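Local coordinates for glucose dehydrogenase (Serratia sp. FS14, PDB 7CDY), which belongs to the glucose/sorbosone dehydrogenase family of beta-propeller proteins and carries a bound calcium ion in this structure, at residues Leu26-Arg31 against Gly339-Val344; Arg320-Arg323 against Tyr329-Leu332. All coordinates share one frame; numbering follows the deposited sequence. Where two conformers were deposited one is given.

Contact 1: residues Leu26-Arg31 against Gly339-Val344; sequences LLITER and GKLLKV
Leu341, on strand 339-345, pushes the forked end of its side chain against Leu26 and Ile28 of strand 26-30. Leu26 and Ile28 are two places apart, so both point from the same face of their strand toward Leu341. One methyl branch is used for each neighbour: Leu341 CD1 lies 4.1 Å from Leu26 CD2, and Leu341 CD2 lies 4.2 Å from Ile28 CD1. The side chains of Leu26 and Leu341 slant across one another and meet through methyls at their ends. Leu341 CG stands anti to its backbone N (chi1 172°), and CD2 continues the chain away from CA, which carries the fork out to the facing strand. In Ile28 the CB-CG1-CD1 arm is fully extended (chi2 180°), so the delta methyl makes the contact while CG2 stays well back. Leu26 is modelled in two conformers, so its approach to Leu341 holds for one of them and is the less certain half.

The backbones remain far apart, with 9.1 Å between Ile28 CA and Leu341 CA, a spacing that suits side chains meeting between two layers rather than paired strands. Strand 3-19 pairs with both strands and links them: it passes from the C-terminal antiparallel hairpins to those at the N-terminal end of the chain. This is consistent with the closure of a beta-propeller, in which the first and last blades are joined through the N-terminal strand. Trp38 of strand 34-39 touches both Leu26 and Leu341, while Phe19 and Leu333 add further apolar cover.

All three touching residues are buried, and only 105 Å² is covered in total. With nothing but methyl groups meeting, the attraction is dispersive and hydrophobic, and it imposes little directional constraint on the two strands.

Contact 2: residues Arg320-Arg323 against Tyr329-Leu332; sequences REVR and YLYL
Glu321 OE2 is gripped by three N-H groups: Arg323 NH2 at 2.9 Å in a salt bridge, Arg323 NE at 3.0 Å in a weak bond, and Leu17 N. Arg323 NH2 meets this oxygen on the syn side but 24° out of the carboxylate plane. Lys128 pairs with OE1, and Glu64 is a second partner of Arg323; these alternating charges probably steady one another.

Both residues belong to the first strand of an antiparallel beta hairpin at one edge of its sheet, in which Arg323 and Tyr331 form a hydrogen-bonded pair. Arg323 O takes the N-H of Tyr331 at 2.9 Å from Tyr331 N, plus a CA-H...O contact from Leu330 CA at 3.4 Å; the return bond, from Arg323 N to Tyr331 O, is equally short. At the other end, Arg320 and Glu321 both face Leu333, a classic beta bulge. On the same face as Arg323, the Tyr331 hydroxyl is hydrogen-bonded to Asp327 OD2.

Val322 and Leu332, a non-hydrogen-bonded pair, occupy the reverse face and lie side by side. There Leu332 CD2 rests against both branches of the valine, 3.8 Å from Val322 CG1 and 3.9 Å from Val322 CG2.

The two contacts have centres about 8 Å apart and share a sheet in which strands 339-345 and 330-334 are neighbours. Contact 2 is a local hairpin, whereas contact 1 brings together strands from near the two chain ends. Backbone bonds join them: Val344 N lies 2.8 Å from Leu330 O, and Leu332 N lies 2.9 Å from Leu342 O. At the turn end, Lys343 packs over Tyr329 in a cation-pi contact, with Lys343 CE 3.4 Å from Tyr329 CD1. The calcium ion is bound elsewhere, by Glu217, which belongs to a different sheet, and Tyr227; neither contact contributes a ligand.

Contact 1: residues Leu26-Arg31 against Gly339-Val344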
loop_
_atom_site.group_PDB
_atom_site.type_symbol
_atom_site.label_atom_id
_atom_site.label_comp_id
_atom_site.label_asym_id
_atom_site.label_seq_id
_atom_site.Cartn_x
_atom_site.Cartn_y
_atom_site.Cartn_z
ATOM N N LEU A 26 17.126 5.559 -3.713
ATOM C CA LEU A 26 15.730 5.300 -3.399
ATOM C C LEU A 26 14.863 6.188 -4.280
ATOM O O LEU A 26 15.174 7.367 -4.481
ATOM C CB LEU A 26 15.429 5.686 -1.937
ATOM C CG LEU A 26 15.995 4.892 -0.753
ATOM C CD1 LEU A 26 17.495 5.084 -0.617
ATOM C CD2 LEU A 26 15.303 5.314 0.532
ATOM N N LEU A 27 13.763 5.639 -4.791
ATOM C CA LEU A 27 12.751 6.466 -5.422
ATOM C C LEU A 27 11.690 6.813 -4.390
ATOM O O LEU A 27 11.354 5.988 -3.537
ATOM C CB LEU A 27 12.110 5.721 -6.597
ATOM C CG LEU A 27 13.005 5.449 -7.814
ATOM C CD1 LEU A 27 12.328 4.495 -8.783
ATOM C CD2 LEU A 27 13.382 6.738 -8.518
ATOM N N ILE A 28 11.167 8.037 -4.475
ATOM C CA ILE A 28 10.164 8.540 -3.542
ATOM C C ILE A 28 9.084 9.235 -4.346
ATOM O O ILE A 28 9.394 10.059 -5.208
ATOM C CB ILE A 28 10.770 9.555 -2.552
ATOM C CG1 ILE A 28 11.937 8.941 -1.788
ATOM C CG2 ILE A 28 9.706 10.075 -1.584
ATOM C CD1 ILE A 28 12.589 9.889 -0.790
ATOM N N THR A 29 7.821 8.946 -4.046
ATOM C CA THR A 29 6.730 9.727 -4.600
ATOM C C THR A 29 6.298 10.808 -3.621
ATOM O O THR A 29 6.255 10.592 -2.405
ATOM C CB THR A 29 5.519 8.856 -4.952
ATOM O OG1 THR A 29 5.013 8.243 -3.758
ATOM C CG2 THR A 29 5.904 7.785 -5.969
ATOM N N GLU A 30 5.975 11.973 -4.170
ATOM C CA GLU A 30 5.251 13.015 -3.455
ATOM C C GLU A 30 3.833 12.987 -4.005
ATOM O O GLU A 30 3.633 13.073 -5.228
ATOM C CB GLU A 30 5.886 14.383 -3.704
ATOM C CG GLU A 30 7.294 14.543 -3.132
ATOM C CD GLU A 30 7.900 15.875 -3.518
ATOM O OE1 GLU A 30 7.854 16.817 -2.690
ATOM O OE2 GLU A 30 8.374 16.011 -4.656
ATOM N N ARG A 31 2.857 12.827 -3.113
ATOM C CA ARG A 31 1.465 12.691 -3.537
ATOM C C ARG A 31 0.995 13.761 -4.515
ATOM O O ARG A 31 0.246 13.414 -5.444
ATOM C CB ARG A 31 0.528 12.560 -2.321
ATOM C CG ARG A 31 -0.882 12.118 -2.687
ATOM C CD ARG A 31 -1.761 11.901 -1.451
ATOM N NE ARG A 31 -1.841 13.123 -0.652
ATOM C CZ ARG A 31 -2.149 13.173 0.640
ATOM N NH1 ARG A 31 -2.428 12.062 1.310
ATOM N NH2 ARG A 31 -2.190 14.346 1.256
ATOM N N GLY A 339 7.596 16.840 4.729
ATOM C CA GLY A 339 7.729 15.416 4.961
ATOM C C GLY A 339 9.178 14.983 5.004
ATOM O O GLY A 339 10.052 15.582 4.373
ATOM N N LYS A 340 9.421 13.904 5.743
ATOM C CA LYS A 340 10.766 13.426 6.030
ATOM C C LYS A 340 10.964 11.992 5.548
ATOM O O LYS A 340 10.030 11.177 5.549
ATOM C CB LYS A 340 11.047 13.455 7.544
ATOM C CG LYS A 340 10.692 14.765 8.261
ATOM C CD LYS A 340 11.455 15.960 7.724
ATOM C CE LYS A 340 11.416 17.135 8.712
ATOM N NZ LYS A 340 10.019 17.599 8.952
ATOM N N LEU A 341 12.207 11.691 5.165
ATOM C CA LEU A 341 12.698 10.331 5.004
ATOM C C LEU A 341 13.530 10.005 6.240
ATOM O O LEU A 341 14.485 10.729 6.553
ATOM C CB LEU A 341 13.569 10.238 3.748
ATOM C CG LEU A 341 14.327 8.930 3.511
ATOM C CD1 LEU A 341 13.371 7.785 3.201
ATOM C CD2 LEU A 341 15.327 9.128 2.366
ATOM N N LEU A 342 13.167 8.935 6.943
ATOM C CA LEU A 342 13.825 8.542 8.185
ATOM C C LEU A 342 14.452 7.165 8.048
ATOM O O LEU A 342 13.868 6.258 7.442
ATOM C CB LEU A 342 12.821 8.469 9.339
ATOM C CG LEU A 342 11.991 9.721 9.603
ATOM C CD1 LEU A 342 10.998 9.464 10.728
ATOM C CD2 LEU A 342 12.881 10.918 9.923
ATOM N N LYS A 343 15.619 6.998 8.656
ATOM C CA LYS A 343 16.302 5.715 8.749
ATOM C C LYS A 343 16.271 5.282 10.212
ATOM O O LYS A 343 16.733 6.021 11.093
ATOM C CB LYS A 343 17.738 5.871 8.254
ATOM C CG LYS A 343 18.574 4.614 8.270
ATOM C CD LYS A 343 19.969 4.948 7.752
ATOM C CE LYS A 343 21.000 3.929 8.172
ATOM N NZ LYS A 343 22.361 4.289 7.678
ATOM N N VAL A 344 15.708 4.112 10.437
ATOM C CA VAL A 344 15.412 3.663 11.820
ATOM C C VAL A 344 16.051 2.318 12.112
ATOM O O VAL A 344 15.950 1.430 11.332
ATOM C CB VAL A 344 13.893 3.590 12.047
ATOM C CG1 VAL A 344 13.599 3.144 13.460
ATOM C CG2 VAL A 344 13.219 4.919 11.774
#

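Contact 2: residues Arg320-Arg323 against Tyr329-Leu332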
loop_
_atom_site.group_PDB
_atom_site.type_symbol
_atom_site.label_atom_id
_atom_site.label_comp_id
_atom_site.label_asym_id
_atom_site.label_seq_id
_atom_site.Cartn_x
_atom_site.Cartn_y
_atom_site.Cartn_z
ATOM N N ARG A 320 3.702 7.189 7.129
ATOM C CA ARG A 320 2.976 6.857 5.911
ATOM C C ARG A 320 3.519 5.620 5.206
ATOM O O ARG A 320 2.750 4.878 4.571
ATOM C CB ARG A 320 3.060 8.057 4.957
ATOM C CG ARG A 320 2.714 7.809 3.485
ATOM C CD ARG A 320 1.232 7.541 3.232
ATOM N NE ARG A 320 0.389 8.712 3.456
ATOM C CZ ARG A 320 -0.938 8.663 3.553
ATOM N NH1 ARG A 320 -1.577 7.506 3.449
ATOM N NH2 ARG A 320 -1.627 9.773 3.771
ATOM N N GLU A 321 4.822 5.380 5.290
ATOM C CA GLU A 321 5.469 4.332 4.509
ATOM C C GLU A 321 6.525 3.664 5.369
ATOM O O GLU A 321 7.174 4.329 6.185
ATOM C CB GLU A 321 6.154 4.937 3.265
ATOM C CG GLU A 321 6.990 3.949 2.413
ATOM C CD GLU A 321 6.126 2.958 1.639
ATOM O OE1 GLU A 321 5.279 2.277 2.255
ATOM O OE2 GLU A 321 6.293 2.842 0.403
ATOM N N VAL A 322 6.667 2.346 5.209
ATOM C CA VAL A 322 7.681 1.552 5.899
ATOM C C VAL A 322 8.281 0.571 4.906
ATOM O O VAL A 322 7.547 -0.206 4.283
ATOM C CB VAL A 322 7.053 0.730 7.042
ATOM C CG1 VAL A 322 8.147 0.058 7.852
ATOM C CG2 VAL A 322 6.163 1.583 7.937
ATOM N N ARG A 323 9.608 0.567 4.779
ATOM C CA ARG A 323 10.273 -0.442 3.959
ATOM C C ARG A 323 11.477 -0.989 4.706
ATOM O O ARG A 323 12.156 -0.260 5.436
ATOM C CB ARG A 323 10.728 0.101 2.590
ATOM C CG ARG A 323 9.618 0.635 1.704
ATOM C CD ARG A 323 8.743 -0.466 1.066
ATOM N NE ARG A 323 7.605 0.161 0.393
ATOM C CZ ARG A 323 6.518 -0.458 -0.061
ATOM N NH1 ARG A 323 6.384 -1.775 0.053
ATOM N NH2 ARG A 323 5.561 0.273 -0.628
ATOM N N TYR A 329 18.336 -1.603 7.922
ATOM C CA TYR A 329 17.570 -0.573 8.610
ATOM C C TYR A 329 16.161 -0.490 8.032
ATOM O O TYR A 329 15.897 -0.943 6.917
ATOM C CB TYR A 329 18.243 0.795 8.462
ATOM C CG TYR A 329 19.510 0.968 9.268
ATOM C CD1 TYR A 329 20.744 0.609 8.737
ATOM C CD2 TYR A 329 19.472 1.493 10.551
ATOM C CE1 TYR A 329 21.908 0.776 9.465
ATOM C CE2 TYR A 329 20.630 1.659 11.289
ATOM C CZ TYR A 329 21.841 1.295 10.740
ATOM O OH TYR A 329 22.994 1.463 11.478
ATOM N N LEU A 330 15.254 0.092 8.811
ATOM C CA LEU A 330 13.938 0.446 8.297
ATOM C C LEU A 330 13.983 1.859 7.745
ATOM O O LEU A 330 14.695 2.719 8.263
ATOM C CB LEU A 330 12.883 0.379 9.401
ATOM C CG LEU A 330 12.573 -0.990 9.992
ATOM C CD1 LEU A 330 11.593 -0.835 11.136
ATOM C CD2 LEU A 330 12.001 -1.910 8.927
ATOM N N TYR A 331 13.210 2.094 6.690
ATOM C CA TYR A 331 13.105 3.401 6.060
ATOM C C TYR A 331 11.645 3.834 6.067
ATOM O O TYR A 331 10.765 3.075 5.642
ATOM C CB TYR A 331 13.674 3.363 4.634
ATOM C CG TYR A 331 15.187 3.281 4.615
ATOM C CD1 TYR A 331 15.843 2.088 4.901
ATOM C CD2 TYR A 331 15.953 4.402 4.344
ATOM C CE1 TYR A 331 17.235 2.020 4.903
ATOM C CE2 TYR A 331 17.336 4.342 4.337
ATOM C CZ TYR A 331 17.967 3.153 4.619
ATOM O OH TYR A 331 19.349 3.107 4.609
ATOM N N LEU A 332 11.386 5.041 6.569
ATOM C CA LEU A 332 10.036 5.557 6.732
ATOM C C LEU A 332 9.877 6.872 5.990
ATOM O O LEU A 332 10.849 7.615 5.795
ATOM C CB LEU A 332 9.721 5.844 8.212
ATOM C CG LEU A 332 10.019 4.783 9.269
ATOM C CD1 LEU A 332 9.471 5.216 10.627
ATOM C CD2 LEU A 332 9.491 3.422 8.889
#